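Local atomic coordinates of Rho guanine nucleotide exchange factor 3 (Mus musculus, PDB entry 2Z0Q), a protein that acts as a guanine nucleotide exchange factor for the small GTPases RhoA and RhoB, its DH-PH portion being the part described here. Residues E36-A41 and L153-S158; P103-Y108 and S158-Y163. All blocks are in the same frame, centred on the assembly; numbering follows the deposited sequence.

Contact 1 of 2, residues E36-A41 and L153-S158; sequences EDLKLA and LDIPRS
Ile155 reaches from helix 155-172 to helix 15-51 and meets Asp37 and Leu38 there with its two methyls, CD1 and CG2. The closer meeting is that of an aliphatic tip with a carboxylate-bearing side chain: CD1 of Ile155 lies 3.5 Å from CB of Asp37, the two side chains crossing at about a right angle. The same CD1 also touches the acid's OD2, without any polar bond between the segments. Asp37 is partly exposed, as is Ile155.

The purely apolar contacts lie deeper. CG2 of Ile155 stands 4.1 Å from CD2 of Leu38. In Leu38, chi1 of -68° sets CG beside the backbone N and chi2 of -172° sends CD1 straight on, which leaves CD2 as the branch turned to Ile155 and Pro156. The same CD2 lies 4.3 Å from CG of the Pro156 ring. Leu67 of helix 67-84 touches both Leu38 and Pro156, while Tyr108 and Tyr111 of helix 107-125 pack on the proline, so the inner part of the contact opens into a shared core. The contact thus joins helix 15-51 to helix 155-172 within the elongated helical bundle of the DH (RhoGEF) domain.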
ATOM      1  N   GLU A  36     -19.158   5.130  -1.686  1.00 25.68           N
ATOM      2  CA  GLU A  36     -19.425   5.911  -0.482  1.00 31.34           C
ATOM      3  C   GLU A  36     -18.148   6.328   0.244  1.00 32.07           C
ATOM      4  O   GLU A  36     -18.041   7.468   0.712  1.00 32.72           O
ATOM      5  CB  GLU A  36     -20.314   5.109   0.480  1.00 33.39           C
ATOM      6  CG  GLU A  36     -20.314   5.656   1.892  1.00 40.96           C
ATOM      7  CD  GLU A  36     -21.111   4.790   2.863  1.00 43.91           C
ATOM      8  OE1 GLU A  36     -20.686   3.644   3.146  1.00 47.03           O
ATOM      9  OE2 GLU A  36     -22.167   5.261   3.334  1.00 46.21           O
ATOM     10  N   ASP A  37     -17.179   5.426   0.355  1.00 31.51           N
ATOM     11  CA  ASP A  37     -15.939   5.768   1.044  1.00 32.54           C
ATOM     12  C   ASP A  37     -15.066   6.738   0.224  1.00 32.58           C
ATOM     13  O   ASP A  37     -14.441   7.637   0.793  1.00 33.21           O
ATOM     14  CB  ASP A  37     -15.154   4.505   1.401  1.00 33.41           C
ATOM     15  CG  ASP A  37     -15.790   3.720   2.545  1.00 35.16           C
ATOM     16  OD1 ASP A  37     -16.719   4.236   3.198  1.00 37.06           O
ATOM     17  OD2 ASP A  37     -15.354   2.582   2.798  1.00 35.53           O
ATOM     18  N   LEU A  38     -15.018   6.575  -1.094  1.00 31.48           N
ATOM     19  CA  LEU A  38     -14.236   7.505  -1.911  1.00 32.10           C
ATOM     20  C   LEU A  38     -14.887   8.907  -1.933  1.00 33.88           C
ATOM     21  O   LEU A  38     -14.186   9.922  -1.984  1.00 34.02           O
ATOM     22  CB  LEU A  38     -14.079   6.999  -3.346  1.00 32.59           C
ATOM     23  CG  LEU A  38     -13.207   5.738  -3.511  1.00 30.79           C
ATOM     24  CD1 LEU A  38     -12.971   5.475  -5.006  1.00 30.88           C
ATOM     25  CD2 LEU A  38     -11.908   5.914  -2.763  1.00 31.73           C
ATOM     26  N   LYS A  39     -16.218   8.974  -1.918  1.00 34.46           N
ATOM     27  CA  LYS A  39     -16.866  10.280  -1.900  1.00 34.70           C
ATOM     28  C   LYS A  39     -16.585  10.929  -0.543  1.00 35.44           C
ATOM     29  O   LYS A  39     -16.347  12.146  -0.453  1.00 35.69           O
ATOM     30  CB  LYS A  39     -18.368  10.148  -2.132  1.00 34.52           C
ATOM     31  CG  LYS A  39     -18.775  10.006  -3.601  1.00 36.09           C
ATOM     32  CD  LYS A  39     -20.264   9.800  -3.701  1.00 38.04           C
ATOM     33  CE  LYS A  39     -20.735   9.731  -5.131  1.00 40.18           C
ATOM     34  NZ  LYS A  39     -22.164   9.301  -5.125  1.00 43.03           N
ATOM     35  N   LEU A  40     -16.595  10.108   0.502  1.00 36.15           N
ATOM     36  CA  LEU A  40     -16.340  10.559   1.869  1.00 38.94           C
ATOM     37  C   LEU A  40     -14.919  11.088   2.037  1.00 40.47           C
ATOM     38  O   LEU A  40     -14.683  12.060   2.760  1.00 42.03           O
ATOM     39  CB  LEU A  40     -16.549   9.416   2.850  1.00 38.75           C
ATOM     40  CG  LEU A  40     -16.259   9.804   4.294  1.00 39.10           C
ATOM     41  CD1 LEU A  40     -17.174  10.957   4.679  1.00 40.41           C
ATOM     42  CD2 LEU A  40     -16.460   8.615   5.214  1.00 40.39           C
ATOM     43  N   ALA A  41     -13.971  10.421   1.392  1.00 40.45           N
ATOM     44  CA  ALA A  41     -12.582  10.841   1.438  1.00 41.16           C
ATOM     45  C   ALA A  41     -12.520  12.282   0.933  1.00 41.22           C
ATOM     46  O   ALA A  41     -11.916  13.143   1.570  1.00 42.55           O
ATOM     47  CB  ALA A  41     -11.731   9.936   0.543  1.00 40.06           C
ATOM     48  N   LEU A 153      -6.369   5.470   0.717  1.00 43.91           N
ATOM     49  CA  LEU A 153      -5.761   5.361  -0.607  1.00 43.58           C
ATOM     50  C   LEU A 153      -5.612   3.903  -1.033  1.00 41.66           C
ATOM     51  O   LEU A 153      -5.508   3.609  -2.223  1.00 41.93           O
ATOM     52  CB  LEU A 153      -4.384   6.026  -0.630  1.00 45.79           C
ATOM     53  CG  LEU A 153      -4.361   7.555  -0.541  1.00 47.85           C
ATOM     54  CD1 LEU A 153      -2.912   8.029  -0.612  1.00 48.02           C
ATOM     55  CD2 LEU A 153      -5.178   8.154  -1.671  1.00 48.69           C
ATOM     56  N   ASP A 154      -5.581   3.002  -0.059  1.00 39.39           N
ATOM     57  CA  ASP A 154      -5.455   1.587  -0.353  1.00 37.16           C
ATOM     58  C   ASP A 154      -6.812   0.977  -0.735  1.00 35.49           C
ATOM     59  O   ASP A 154      -6.834  -0.130  -1.241  1.00 33.64           O
ATOM     60  CB  ASP A 154      -4.910   0.789   0.843  1.00 38.99           C
ATOM     61  CG  ASP A 154      -3.491   1.197   1.271  1.00 42.40           C
ATOM     62  OD1 ASP A 154      -2.629   1.524   0.412  1.00 41.68           O
ATOM     63  OD2 ASP A 154      -3.237   1.154   2.502  1.00 44.78           O
ATOM     64  N   ILE A 155      -7.931   1.673  -0.496  1.00 32.89           N
ATOM     65  CA  ILE A 155      -9.263   1.119  -0.824  1.00 31.46           C
ATOM     66  C   ILE A 155      -9.436   0.592  -2.265  1.00 29.02           C
ATOM     67  O   ILE A 155      -9.874  -0.553  -2.473  1.00 27.42           O
ATOM     68  CB  ILE A 155     -10.432   2.149  -0.495  1.00 32.52           C
ATOM     69  CG1 ILE A 155     -10.948   1.895   0.923  1.00 35.09           C
ATOM     70  CG2 ILE A 155     -11.604   1.994  -1.460  1.00 33.99           C
ATOM     71  CD1 ILE A 155     -12.206   2.707   1.284  1.00 37.96           C
ATOM     72  N   PRO A 156      -9.070   1.390  -3.280  1.00 27.35           N
ATOM     73  CA  PRO A 156      -9.247   0.877  -4.649  1.00 26.09           C
ATOM     74  C   PRO A 156      -8.408  -0.366  -4.961  1.00 25.26           C
ATOM     75  O   PRO A 156      -8.915  -1.347  -5.531  1.00 23.14           O
ATOM     76  CB  PRO A 156      -8.868   2.074  -5.531  1.00 27.99           C
ATOM     77  CG  PRO A 156      -9.090   3.273  -4.595  1.00 27.76           C
ATOM     78  CD  PRO A 156      -8.569   2.777  -3.291  1.00 28.69           C
ATOM     79  N   ARG A 157      -7.127  -0.335  -4.611  1.00 22.85           N
ATOM     80  CA  ARG A 157      -6.319  -1.509  -4.887  1.00 23.25           C
ATOM     81  C   ARG A 157      -6.878  -2.708  -4.127  1.00 21.33           C
ATOM     82  O   ARG A 157      -6.907  -3.808  -4.665  1.00 20.56           O
ATOM     83  CB  ARG A 157      -4.871  -1.289  -4.473  1.00 26.89           C
ATOM     84  CG  ARG A 157      -3.959  -2.359  -5.005  1.00 32.06           C
ATOM     85  CD  ARG A 157      -2.625  -2.358  -4.267  1.00 38.02           C
ATOM     86  NE  ARG A 157      -1.623  -3.054  -5.066  1.00 41.68           N
ATOM     87  CZ  ARG A 157      -1.026  -2.528  -6.139  1.00 43.68           C
ATOM     88  NH1 ARG A 157      -1.325  -1.291  -6.534  1.00 43.93           N
ATOM     89  NH2 ARG A 157      -0.146  -3.250  -6.831  1.00 41.89           N
ATOM     90  N   SER A 158      -7.306  -2.508  -2.884  1.00 20.99           N
ATOM     91  CA  SER A 158      -7.852  -3.638  -2.113  1.00 21.19           C
ATOM     92  C   SER A 158      -9.073  -4.216  -2.787  1.00 21.22           C
ATOM     93  O   SER A 158      -9.293  -5.437  -2.771  1.00 20.48           O
ATOM     94  CB  SER A 158      -8.208  -3.211  -0.682  1.00 22.65           C
ATOM     95  OG  SER A 158      -7.039  -2.848   0.021  1.00 27.45           O
TER

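Contact 2 of 2, residues P103-Y108 and S158-Y163; sequences PCLSSY and SRLVKY
The ring of Tyr108 meets Leu160 obliquely, with CB of the leucine 4.1 Å from ring atom CD2 and equally near CE2. The methyl CD2 of Leu160 comes to 4.2 Å from that same tyrosine CD2, so the CD2-CE2 side of the ring is met by both CB and a methyl of the leucine.

Leu160 uses its other methyl for Leu105: the two CD1 atoms lie 3.9 Å apart, and the two side chains run antiparallel past one another. A chi1 of 180° carries CG of Leu160 out from the helix, anti to the backbone N, and chi2 of 77° then turns CD1 to Leu105 and CD2 to Tyr108. Ile198 of helix 180-213 touches both Tyr108 and Leu160, Val195 of the same helix packs on the leucine, and Pro156 also touches the tyrosine. Polar partners come from two further helices: the phenol OH of Tyr108 is hydrogen-bonded to NE2 of His74 on helix 67-84, while OE2 of Glu31 on helix 15-51 takes both a salt bridge from NH2 of Arg159 and a hydrogen bond with OH of Tyr163.

Leu105, Tyr108 and Leu160 are all buried, and across the two segments they meet through carbon alone. This chemistry is consistent with 103-108 and 158-163 being held together mainly by shape and the exclusion of water, whereas the hydroxyls of Tyr108 and Tyr163 and the NH2 of Arg159 are satisfied by residues of other helices.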
ATOM      1  N   PRO A 103     -13.166  -4.003 -19.158  1.00 17.38           N
ATOM      2  CA  PRO A 103     -12.208  -3.147 -19.867  1.00 17.89           C
ATOM      3  C   PRO A 103     -11.975  -1.763 -19.197  1.00 18.90           C
ATOM      4  O   PRO A 103     -10.911  -1.202 -19.336  1.00 17.83           O
ATOM      5  CB  PRO A 103     -12.833  -3.023 -21.255  1.00 17.88           C
ATOM      6  CG  PRO A 103     -13.485  -4.331 -21.422  1.00 17.41           C
ATOM      7  CD  PRO A 103     -14.164  -4.536 -20.105  1.00 17.01           C
ATOM      8  N   CYS A 104     -12.957  -1.261 -18.447  1.00 20.27           N
ATOM      9  CA  CYS A 104     -12.783   0.039 -17.820  1.00 21.96           C
ATOM     10  C   CYS A 104     -11.774  -0.009 -16.694  1.00 22.31           C
ATOM     11  O   CYS A 104     -11.294   1.030 -16.245  1.00 23.18           O
ATOM     12  CB  CYS A 104     -14.121   0.602 -17.333  1.00 21.69           C
ATOM     13  SG  CYS A 104     -14.622   0.041 -15.749  1.00 26.00           S
ATOM     14  N   LEU A 105     -11.420  -1.217 -16.250  1.00 20.99           N
ATOM     15  CA  LEU A 105     -10.420  -1.355 -15.192  1.00 21.82           C
ATOM     16  C   LEU A 105      -9.032  -0.942 -15.683  1.00 22.31           C
ATOM     17  O   LEU A 105      -8.082  -0.903 -14.920  1.00 21.58           O
ATOM     18  CB  LEU A 105     -10.375  -2.794 -14.661  1.00 19.74           C
ATOM     19  CG  LEU A 105     -11.557  -3.206 -13.762  1.00 19.95           C
ATOM     20  CD1 LEU A 105     -11.338  -4.582 -13.245  1.00 19.33           C
ATOM     21  CD2 LEU A 105     -11.718  -2.229 -12.616  1.00 22.32           C
ATOM     22  N   SER A 106      -8.907  -0.636 -16.976  1.00 23.68           N
ATOM     23  CA  SER A 106      -7.616  -0.197 -17.470  1.00 22.21           C
ATOM     24  C   SER A 106      -7.179   1.072 -16.683  1.00 23.68           C
ATOM     25  O   SER A 106      -6.001   1.317 -16.526  1.00 24.62           O
ATOM     26  CB  SER A 106      -7.683   0.110 -18.977  1.00 21.32           C
ATOM     27  OG  SER A 106      -8.574   1.163 -19.251  1.00 21.34           O
ATOM     28  N   SER A 107      -8.131   1.864 -16.205  1.00 25.36           N
ATOM     29  CA  SER A 107      -7.783   3.066 -15.424  1.00 27.61           C
ATOM     30  C   SER A 107      -7.068   2.731 -14.113  1.00 28.42           C
ATOM     31  O   SER A 107      -6.379   3.590 -13.538  1.00 27.95           O
ATOM     32  CB  SER A 107      -9.029   3.885 -15.126  1.00 26.20           C
ATOM     33  OG  SER A 107      -9.676   4.250 -16.322  1.00 32.71           O
ATOM     34  N   TYR A 108      -7.199   1.495 -13.619  1.00 28.53           N
ATOM     35  CA  TYR A 108      -6.484   1.155 -12.379  1.00 27.79           C
ATOM     36  C   TYR A 108      -4.965   1.121 -12.614  1.00 29.43           C
ATOM     37  O   TYR A 108      -4.181   1.268 -11.685  1.00 28.07           O
ATOM     38  CB  TYR A 108      -6.954  -0.188 -11.811  1.00 27.40           C
ATOM     39  CG  TYR A 108      -8.110  -0.045 -10.855  1.00 25.35           C
ATOM     40  CD1 TYR A 108      -9.353   0.408 -11.280  1.00 25.71           C
ATOM     41  CD2 TYR A 108      -7.925  -0.283  -9.492  1.00 29.06           C
ATOM     42  CE1 TYR A 108     -10.417   0.631 -10.348  1.00 27.17           C
ATOM     43  CE2 TYR A 108      -8.952  -0.062  -8.563  1.00 28.14           C
ATOM     44  CZ  TYR A 108     -10.184   0.393  -8.993  1.00 27.84           C
ATOM     45  OH  TYR A 108     -11.150   0.613  -8.045  1.00 28.66           O
ATOM     46  N   SER A 158      -7.306  -2.508  -2.884  1.00 20.99           N
ATOM     47  CA  SER A 158      -7.852  -3.638  -2.113  1.00 21.19           C
ATOM     48  C   SER A 158      -9.073  -4.216  -2.787  1.00 21.22           C
ATOM     49  O   SER A 158      -9.293  -5.437  -2.771  1.00 20.48           O
ATOM     50  CB  SER A 158      -8.208  -3.211  -0.682  1.00 22.65           C
ATOM     51  OG  SER A 158      -7.039  -2.848   0.021  1.00 27.45           O
ATOM     52  N   ARG A 159      -9.890  -3.339  -3.375  1.00 18.23           N
ATOM     53  CA  ARG A 159     -11.065  -3.837  -4.053  1.00 19.48           C
ATOM     54  C   ARG A 159     -10.632  -4.643  -5.293  1.00 16.44           C
ATOM     55  O   ARG A 159     -11.132  -5.722  -5.524  1.00 15.70           O
ATOM     56  CB  ARG A 159     -11.993  -2.682  -4.463  1.00 18.47           C
ATOM     57  CG  ARG A 159     -13.205  -3.142  -5.275  1.00 19.22           C
ATOM     58  CD  ARG A 159     -14.278  -3.658  -4.358  1.00 18.83           C
ATOM     59  NE  ARG A 159     -15.540  -3.957  -5.026  1.00 16.34           N
ATOM     60  CZ  ARG A 159     -16.484  -4.705  -4.473  1.00 15.06           C
ATOM     61  NH1 ARG A 159     -16.296  -5.200  -3.238  1.00 16.88           N
ATOM     62  NH2 ARG A 159     -17.551  -5.042  -5.181  1.00 13.91           N
ATOM     63  N   LEU A 160      -9.709  -4.108  -6.087  1.00 18.29           N
ATOM     64  CA  LEU A 160      -9.277  -4.819  -7.289  1.00 17.71           C
ATOM     65  C   LEU A 160      -8.797  -6.234  -6.959  1.00 16.78           C
ATOM     66  O   LEU A 160      -9.164  -7.197  -7.609  1.00 16.14           O
ATOM     67  CB  LEU A 160      -8.153  -4.052  -7.982  1.00 20.83           C
ATOM     68  CG  LEU A 160      -7.638  -4.725  -9.235  1.00 22.45           C
ATOM     69  CD1 LEU A 160      -8.620  -4.499 -10.381  1.00 24.96           C
ATOM     70  CD2 LEU A 160      -6.267  -4.114  -9.565  1.00 24.94           C
ATOM     71  N   VAL A 161      -7.959  -6.332  -5.937  1.00 16.04           N
ATOM     72  CA  VAL A 161      -7.382  -7.599  -5.511  1.00 18.18           C
ATOM     73  C   VAL A 161      -8.417  -8.611  -5.060  1.00 16.80           C
ATOM     74  O   VAL A 161      -8.205  -9.825  -5.188  1.00 16.90           O
ATOM     75  CB  VAL A 161      -6.326  -7.326  -4.379  1.00 17.01           C
ATOM     76  CG1 VAL A 161      -6.075  -8.565  -3.506  1.00 22.18           C
ATOM     77  CG2 VAL A 161      -5.064  -6.833  -5.004  1.00 19.00           C
ATOM     78  N   LYS A 162      -9.543  -8.101  -4.569  1.00 17.28           N
ATOM     79  CA  LYS A 162     -10.623  -8.914  -4.053  1.00 16.27           C
ATOM     80  C   LYS A 162     -11.619  -9.358  -5.113  1.00 14.21           C
ATOM     81  O   LYS A 162     -12.434 -10.242  -4.859  1.00 13.08           O
ATOM     82  CB  LYS A 162     -11.372  -8.151  -2.948  1.00 19.10           C
ATOM     83  CG  LYS A 162     -12.147  -9.065  -2.003  1.00 26.35           C
ATOM     84  CD  LYS A 162     -12.746  -8.276  -0.818  1.00 29.84           C
ATOM     85  CE  LYS A 162     -13.620  -9.178   0.056  1.00 32.12           C
ATOM     86  NZ  LYS A 162     -14.356  -8.358   1.054  1.00 34.62           N
ATOM     87  N   TYR A 163     -11.546  -8.820  -6.337  1.00 13.07           N
ATOM     88  CA  TYR A 163     -12.574  -9.222  -7.302  1.00 13.36           C
ATOM     89  C   TYR A 163     -12.586 -10.737  -7.613  1.00 13.11           C
ATOM     90  O   TYR A 163     -13.645 -11.341  -7.721  1.00 11.73           O
ATOM     91  CB  TYR A 163     -12.461  -8.421  -8.616  1.00 13.04           C
ATOM     92  CG  TYR A 163     -13.159  -7.069  -8.586  1.00 15.22           C
ATOM     93  CD1 TYR A 163     -14.517  -6.971  -8.255  1.00 14.53           C
ATOM     94  CD2 TYR A 163     -12.473  -5.894  -8.904  1.00 15.56           C
ATOM     95  CE1 TYR A 163     -15.169  -5.754  -8.237  1.00 16.18           C
ATOM     96  CE2 TYR A 163     -13.108  -4.685  -8.890  1.00 13.95           C
ATOM     97  CZ  TYR A 163     -14.464  -4.607  -8.551  1.00 16.12           C
ATOM     98  OH  TYR A 163     -15.109  -3.385  -8.504  1.00 16.96           O
TER

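In the fold
Helix 155-172 takes part in both contacts, meeting helix 15-51 through residues 155 and 156 in contact 1 and the 103-108 region through Leu160 in contact 2. Their centres are about 12 Å apart, and Ser158 belongs to both. The contacts also touch directly, O of Pro156 lying 3.3 Å from CE2 of Tyr108, a packing approach. The four segments alternate along the chain and all fall within the DH domain, so residues far apart in sequence are brought together in one helical bundle. Contact 2 is wholly buried and contact 1 only partly; their centres lie about 15 and 13 Å from that of the chain.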